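Local coordinates for glyoxylate-induced Protein (Pseudomonas aeruginosa, PDB 1SQ4) that is a double beta-barrel protein of the cupin superfamily, not characterised in detail, that may act as a ureidoglycine aminohydrolase, at residues E208-V211 against M212-L216; E233-A236 against G237-M240. All blocks are in the same frame, centred on the assembly; numbering follows the deposited sequence.

Interaction 1: E208-V211 against M212-L216; sequences ETHV and MEHGL
H210 and H214 meet where the loop after strand 203-204 runs into strand 212-220 of the C-terminal cupin barrel, a local contact within one continuous piece of chain. Three kinds of interaction build it.

The first is aromatic. The two imidazoles form an offset edge-to-face (T-shaped) pair: the edge of H210 turns toward the face of H214, with centroids 5.3 Å apart and planes at 84°. The same approach brings a CH-pi contact, since CB of H210 stands over the face of the H214 ring, 3.6 Å from its centroid. H210 carries its CG anti to the backbone N (chi1 -164°), which brings the imidazole in front of the M212 backbone, with M212 N over one face toward the rim.

The second is polar and fixes the rotation of H214. Its ND1 donates to the carbonyl O of M212 over 2.8 Å, at an N-H...O angle of 154°, and the acceptor lies close to the imidazole plane, so the ring is tied to the carbonyl two residues earlier. That carbonyl O also lies 3.3 Å from CD2 of H210.

The third is apolar. V211 and M212, a selenomethionine, lie side by side and point the same way; the bends at chi2 and chi3 fold the long chain back until its CE touches CG1 of V211. Both pack on F245, and the second subunit covers them through V42 and A58. CB of E213 points away from 208-211, and its OE2 makes a salt bridge to R59 of that second subunit. Of the H214 ring atoms, ND1 and CE1 come closest to H210 CB, each at 3.5 Å.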
ATOM      1  N   GLU A 208      14.216 -13.462 -18.769  1.00 13.58           N
ATOM      2  CA  GLU A 208      13.762 -12.447 -19.709  1.00 13.69           C
ATOM      3  C   GLU A 208      14.391 -12.737 -21.064  1.00 12.23           C
ATOM      4  O   GLU A 208      15.592 -12.967 -21.155  1.00 12.61           O
ATOM      5  CB  GLU A 208      14.169 -11.053 -19.210  1.00 16.37           C
ATOM      6  CG  GLU A 208      13.594  -9.882 -20.016  1.00 20.84           C
ATOM      7  CD  GLU A 208      13.306  -8.645 -19.146  1.00 24.35           C
ATOM      8  OE1 GLU A 208      14.232  -8.174 -18.438  1.00 26.53           O
ATOM      9  OE2 GLU A 208      12.153  -8.143 -19.176  1.00 20.94           O
ATOM     10  N   THR A 209      13.578 -12.759 -22.112  1.00 11.87           N
ATOM     11  CA  THR A 209      14.096 -13.021 -23.449  1.00 10.79           C
ATOM     12  C   THR A 209      13.869 -11.823 -24.343  1.00 10.61           C
ATOM     13  O   THR A 209      14.371 -11.780 -25.454  1.00 11.69           O
ATOM     14  CB  THR A 209      13.420 -14.228 -24.109  1.00 10.57           C
ATOM     15  OG1 THR A 209      11.997 -14.084 -24.017  1.00 11.89           O
ATOM     16  CG2 THR A 209      13.853 -15.513 -23.441  1.00 10.02           C
ATOM     17  N   HIS A 210      13.104 -10.855 -23.858  1.00 10.72           N
ATOM     18  CA  HIS A 210      12.821  -9.650 -24.631  1.00 10.73           C
ATOM     19  C   HIS A 210      12.825  -8.502 -23.654  1.00  9.90           C
ATOM     20  O   HIS A 210      12.411  -8.670 -22.519  1.00  9.98           O
ATOM     21  CB  HIS A 210      11.454  -9.741 -25.301  1.00 11.12           C
ATOM     22  CG  HIS A 210      11.250  -8.736 -26.385  1.00  8.91           C
ATOM     23  ND1 HIS A 210      12.172  -8.533 -27.386  1.00  9.40           N
ATOM     24  CD2 HIS A 210      10.212  -7.909 -26.652  1.00  7.99           C
ATOM     25  CE1 HIS A 210      11.710  -7.628 -28.228  1.00  9.30           C
ATOM     26  NE2 HIS A 210      10.521  -7.235 -27.804  1.00  9.12           N
ATOM     27  N   VAL A 211      13.287  -7.339 -24.092  1.00  9.62           N
ATOM     28  CA  VAL A 211      13.363  -6.193 -23.203  1.00 11.19           C
ATOM     29  C   VAL A 211      12.078  -5.372 -23.232  1.00  9.62           C
ATOM     30  O   VAL A 211      11.682  -4.784 -22.232  1.00  8.63           O
ATOM     31  CB  VAL A 211      14.593  -5.312 -23.567  1.00 12.67           C
ATOM     32  CG1 VAL A 211      14.337  -4.573 -24.867  1.00 17.10           C
ATOM     33  CG2 VAL A 211      14.889  -4.348 -22.461  1.00 13.57           C
HETATM   34  N   MSE A 212      11.417  -5.347 -24.379  1.00 10.63           N
HETATM   35  CA  MSE A 212      10.179  -4.602 -24.514  1.00 12.35           C
HETATM   36  C   MSE A 212       8.998  -5.491 -24.162  1.00 11.50           C
HETATM   37  O   MSE A 212       9.179  -6.643 -23.784  1.00 11.56           O
HETATM   38  CB  MSE A 212      10.060  -4.058 -25.936  1.00 15.95           C
HETATM   39  CG  MSE A 212      11.216  -3.123 -26.311  1.00 20.75           C
HETATM   40 SE   MSE A 212      11.224  -1.467 -25.285  1.00 31.29          SE
HETATM   41  CE  MSE A 212      12.588  -1.888 -23.989  1.00 26.43           C
ATOM     42  N   GLU A 213       7.790  -4.955 -24.275  1.00 12.00           N
ATOM     43  CA  GLU A 213       6.598  -5.715 -23.935  1.00 10.93           C
ATOM     44  C   GLU A 213       6.363  -6.920 -24.837  1.00  9.58           C
ATOM     45  O   GLU A 213       6.681  -6.902 -26.021  1.00 10.56           O
ATOM     46  CB  GLU A 213       5.373  -4.801 -23.970  1.00 13.61           C
ATOM     47  CG  GLU A 213       5.221  -3.976 -25.250  1.00 18.18           C
ATOM     48  CD  GLU A 213       6.025  -2.678 -25.219  1.00 20.47           C
ATOM     49  OE1 GLU A 213       5.805  -1.854 -24.302  1.00 21.05           O
ATOM     50  OE2 GLU A 213       6.878  -2.483 -26.110  1.00 22.75           O
ATOM     51  N   HIS A 214       5.821  -7.977 -24.255  1.00  7.64           N
ATOM     52  CA  HIS A 214       5.517  -9.176 -25.001  1.00  6.32           C
ATOM     53  C   HIS A 214       4.636 -10.091 -24.175  1.00  6.59           C
ATOM     54  O   HIS A 214       4.575  -9.973 -22.950  1.00  6.06           O
ATOM     55  CB  HIS A 214       6.784  -9.908 -25.438  1.00  6.12           C
ATOM     56  CG  HIS A 214       7.694 -10.288 -24.317  1.00  5.66           C
ATOM     57  ND1 HIS A 214       8.431  -9.361 -23.615  1.00  7.70           N
ATOM     58  CD2 HIS A 214       8.009 -11.494 -23.794  1.00  5.79           C
ATOM     59  CE1 HIS A 214       9.162  -9.978 -22.706  1.00  7.70           C
ATOM     60  NE2 HIS A 214       8.924 -11.274 -22.794  1.00  8.43           N
ATOM     61  N   GLY A 215       3.938 -10.995 -24.855  1.00  6.34           N
ATOM     62  CA  GLY A 215       3.044 -11.896 -24.162  1.00  4.72           C
ATOM     63  C   GLY A 215       3.604 -13.280 -23.995  1.00  4.63           C
ATOM     64  O   GLY A 215       4.473 -13.708 -24.752  1.00  6.29           O
ATOM     65  N   LEU A 216       3.097 -13.973 -22.981  1.00  3.90           N
ATOM     66  CA  LEU A 216       3.497 -15.336 -22.658  1.00  3.81           C
ATOM     67  C   LEU A 216       2.240 -16.143 -22.433  1.00  3.01           C
ATOM     68  O   LEU A 216       1.380 -15.724 -21.674  1.00  4.21           O
ATOM     69  CB  LEU A 216       4.320 -15.353 -21.373  1.00  3.24           C
ATOM     70  CG  LEU A 216       5.812 -15.103 -21.476  1.00  5.19           C
ATOM     71  CD1 LEU A 216       6.122 -14.056 -22.518  1.00  3.18           C
ATOM     72  CD2 LEU A 216       6.325 -14.667 -20.106  1.00  6.42           C
TER

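Interaction 2: E233-A236 against G237-M240; sequences EVEA and GDFM
With chi1 at -65°, D238 sets its CG anti to its own carbonyl carbon and turns the carboxylate back toward E235, across the type II beta turn E235-D238 that joins strands 230-235 and 239-244 of the C-terminal cupin barrel. At E235, the first torsion places CG between the backbone N and the carbonyl carbon, and the methylene lies 3.5 Å from D238 OD2.

Two hydrogen bonds link E235 and D238. D238 N donates to E235 O over 3.0 Å, the bond that closes the turn. In the reverse direction E235 N donates to D238 OD2, also over 3.0 Å. Both are fairly straight, each with an N-H...O angle of 161°. The amide of E235 reaches OD2 from above the carboxylate, 55° out of its plane.

Further partners hold this carboxylate from the side of the N-terminal segment: OD2 forms a salt bridge with R23 and OD1 accepts from the backbone N of K35. The carboxylate of E235 lies near that of D238, at 4.6 Å between OE1 and OD1, and R23 and K35 would probably offset the like charge, although their ion pairs with E235 OE1 are long and weak.

G237 occupies the third position of the turn with a positive phi. At its backbone angles a CB would be jammed against the carbonyl O of A236, which accounts for the glycine.

Beyond the polar group the two arms of the chain diverge widely. One apolar contact follows: V234 and the selenomethionine M240 cross at about a right angle, V234 also packing on F258 and M240 on Y225 and L227. Their point of touch is CG1 of V234 against SE of M240, at 3.9 Å.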
ATOM      1  N   GLU A 233       2.312 -18.471  -9.091  1.00 12.11           N
ATOM      2  CA  GLU A 233       2.201 -19.795  -9.657  1.00 11.22           C
ATOM      3  C   GLU A 233       1.426 -19.668 -10.951  1.00  9.79           C
ATOM      4  O   GLU A 233       0.422 -18.956 -11.011  1.00  8.79           O
ATOM      5  CB  GLU A 233       1.449 -20.729  -8.710  1.00 12.81           C
ATOM      6  CG  GLU A 233       2.301 -21.332  -7.610  1.00 16.28           C
ATOM      7  CD  GLU A 233       1.560 -22.394  -6.817  1.00 19.30           C
ATOM      8  OE1 GLU A 233       0.630 -22.039  -6.058  1.00 17.97           O
ATOM      9  OE2 GLU A 233       1.906 -23.590  -6.966  1.00 22.25           O
ATOM     10  N   VAL A 234       1.901 -20.344 -11.990  1.00  8.10           N
ATOM     11  CA  VAL A 234       1.227 -20.322 -13.280  1.00  7.96           C
ATOM     12  C   VAL A 234       1.171 -21.737 -13.833  1.00  8.58           C
ATOM     13  O   VAL A 234       2.053 -22.543 -13.559  1.00  9.42           O
ATOM     14  CB  VAL A 234       1.964 -19.423 -14.286  1.00  7.92           C
ATOM     15  CG1 VAL A 234       1.952 -17.970 -13.801  1.00  4.77           C
ATOM     16  CG2 VAL A 234       3.386 -19.922 -14.476  1.00  7.76           C
ATOM     17  N   GLU A 235       0.137 -22.039 -14.607  1.00  8.65           N
ATOM     18  CA  GLU A 235      -0.008 -23.370 -15.191  1.00  9.49           C
ATOM     19  C   GLU A 235      -0.492 -23.248 -16.633  1.00  9.06           C
ATOM     20  O   GLU A 235      -0.779 -22.146 -17.097  1.00  8.98           O
ATOM     21  CB  GLU A 235      -1.011 -24.188 -14.384  1.00 11.06           C
ATOM     22  CG  GLU A 235      -2.379 -23.534 -14.311  1.00 14.04           C
ATOM     23  CD  GLU A 235      -3.403 -24.377 -13.586  1.00 16.42           C
ATOM     24  OE1 GLU A 235      -4.566 -23.926 -13.497  1.00 17.59           O
ATOM     25  OE2 GLU A 235      -3.054 -25.481 -13.106  1.00 17.08           O
ATOM     26  N   ALA A 236      -0.603 -24.377 -17.331  1.00  7.38           N
ATOM     27  CA  ALA A 236      -1.047 -24.364 -18.724  1.00  6.87           C
ATOM     28  C   ALA A 236      -2.383 -23.663 -18.887  1.00  6.26           C
ATOM     29  O   ALA A 236      -3.352 -24.002 -18.216  1.00  8.84           O
ATOM     30  CB  ALA A 236      -1.140 -25.775 -19.260  1.00  5.90           C
ATOM     31  N   GLY A 237      -2.425 -22.682 -19.781  1.00  4.60           N
ATOM     32  CA  GLY A 237      -3.652 -21.947 -20.005  1.00  5.28           C
ATOM     33  C   GLY A 237      -3.578 -20.528 -19.471  1.00  6.30           C
ATOM     34  O   GLY A 237      -4.364 -19.664 -19.856  1.00  6.85           O
ATOM     35  N   ASP A 238      -2.636 -20.283 -18.570  1.00  7.04           N
ATOM     36  CA  ASP A 238      -2.488 -18.953 -18.014  1.00  7.13           C
ATOM     37  C   ASP A 238      -1.700 -18.096 -18.983  1.00  5.21           C
ATOM     38  O   ASP A 238      -0.860 -18.596 -19.727  1.00  6.23           O
ATOM     39  CB  ASP A 238      -1.783 -18.997 -16.653  1.00  8.18           C
ATOM     40  CG  ASP A 238      -2.602 -19.724 -15.590  1.00  9.82           C
ATOM     41  OD1 ASP A 238      -3.798 -20.005 -15.834  1.00 10.39           O
ATOM     42  OD2 ASP A 238      -2.049 -20.006 -14.502  1.00 11.58           O
ATOM     43  N   PHE A 239      -2.003 -16.803 -18.969  1.00  4.19           N
ATOM     44  CA  PHE A 239      -1.355 -15.835 -19.833  1.00  2.78           C
ATOM     45  C   PHE A 239      -0.720 -14.733 -18.982  1.00  3.28           C
ATOM     46  O   PHE A 239      -1.342 -14.230 -18.044  1.00  2.21           O
ATOM     47  CB  PHE A 239      -2.387 -15.217 -20.782  1.00  1.50           C
ATOM     48  CG  PHE A 239      -1.807 -14.210 -21.724  1.00  1.00           C
ATOM     49  CD1 PHE A 239      -0.964 -14.614 -22.749  1.00  1.00           C
ATOM     50  CD2 PHE A 239      -2.044 -12.855 -21.550  1.00  1.00           C
ATOM     51  CE1 PHE A 239      -0.362 -13.693 -23.579  1.00  1.00           C
ATOM     52  CE2 PHE A 239      -1.441 -11.923 -22.380  1.00  1.95           C
ATOM     53  CZ  PHE A 239      -0.595 -12.346 -23.397  1.00  1.99           C
HETATM   54  N   MSE A 240       0.521 -14.374 -19.302  1.00  5.14           N
HETATM   55  CA  MSE A 240       1.231 -13.315 -18.587  1.00  7.18           C
HETATM   56  C   MSE A 240       1.619 -12.243 -19.579  1.00  5.99           C
HETATM   57  O   MSE A 240       2.135 -12.553 -20.649  1.00  7.68           O
HETATM   58  CB  MSE A 240       2.508 -13.847 -17.927  1.00 12.03           C
HETATM   59  CG  MSE A 240       2.307 -14.981 -16.930  1.00 16.13           C
HETATM   60 SE   MSE A 240       3.998 -15.745 -16.343  1.00 25.46          SE
HETATM   61  CE  MSE A 240       4.605 -16.533 -17.981  1.00 18.42           C
TER

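In the fold
Both contacts belong to the C-terminal cupin barrel, with centres about 15 Å apart, and both are sequence-local. Interaction 1 is buried, and the second subunit packs on it; interaction 2 is only partly buried, at a turn whose D238 carboxylate also bonds R23 and K35. Strands 212-220 and 239-244, antiparallel neighbours in one sheet, join them: L216 O and M240 N lie 2.9 Å apart, a probable hydrogen bond, and the F239 ring packs against G215. The chemistry follows the location. Between 208-211 and 212-216 ring and apolar contacts dominate, with one imidazole-to-carbonyl bond inside 212-216, whereas 233-240 is chiefly polar with one apolar touch.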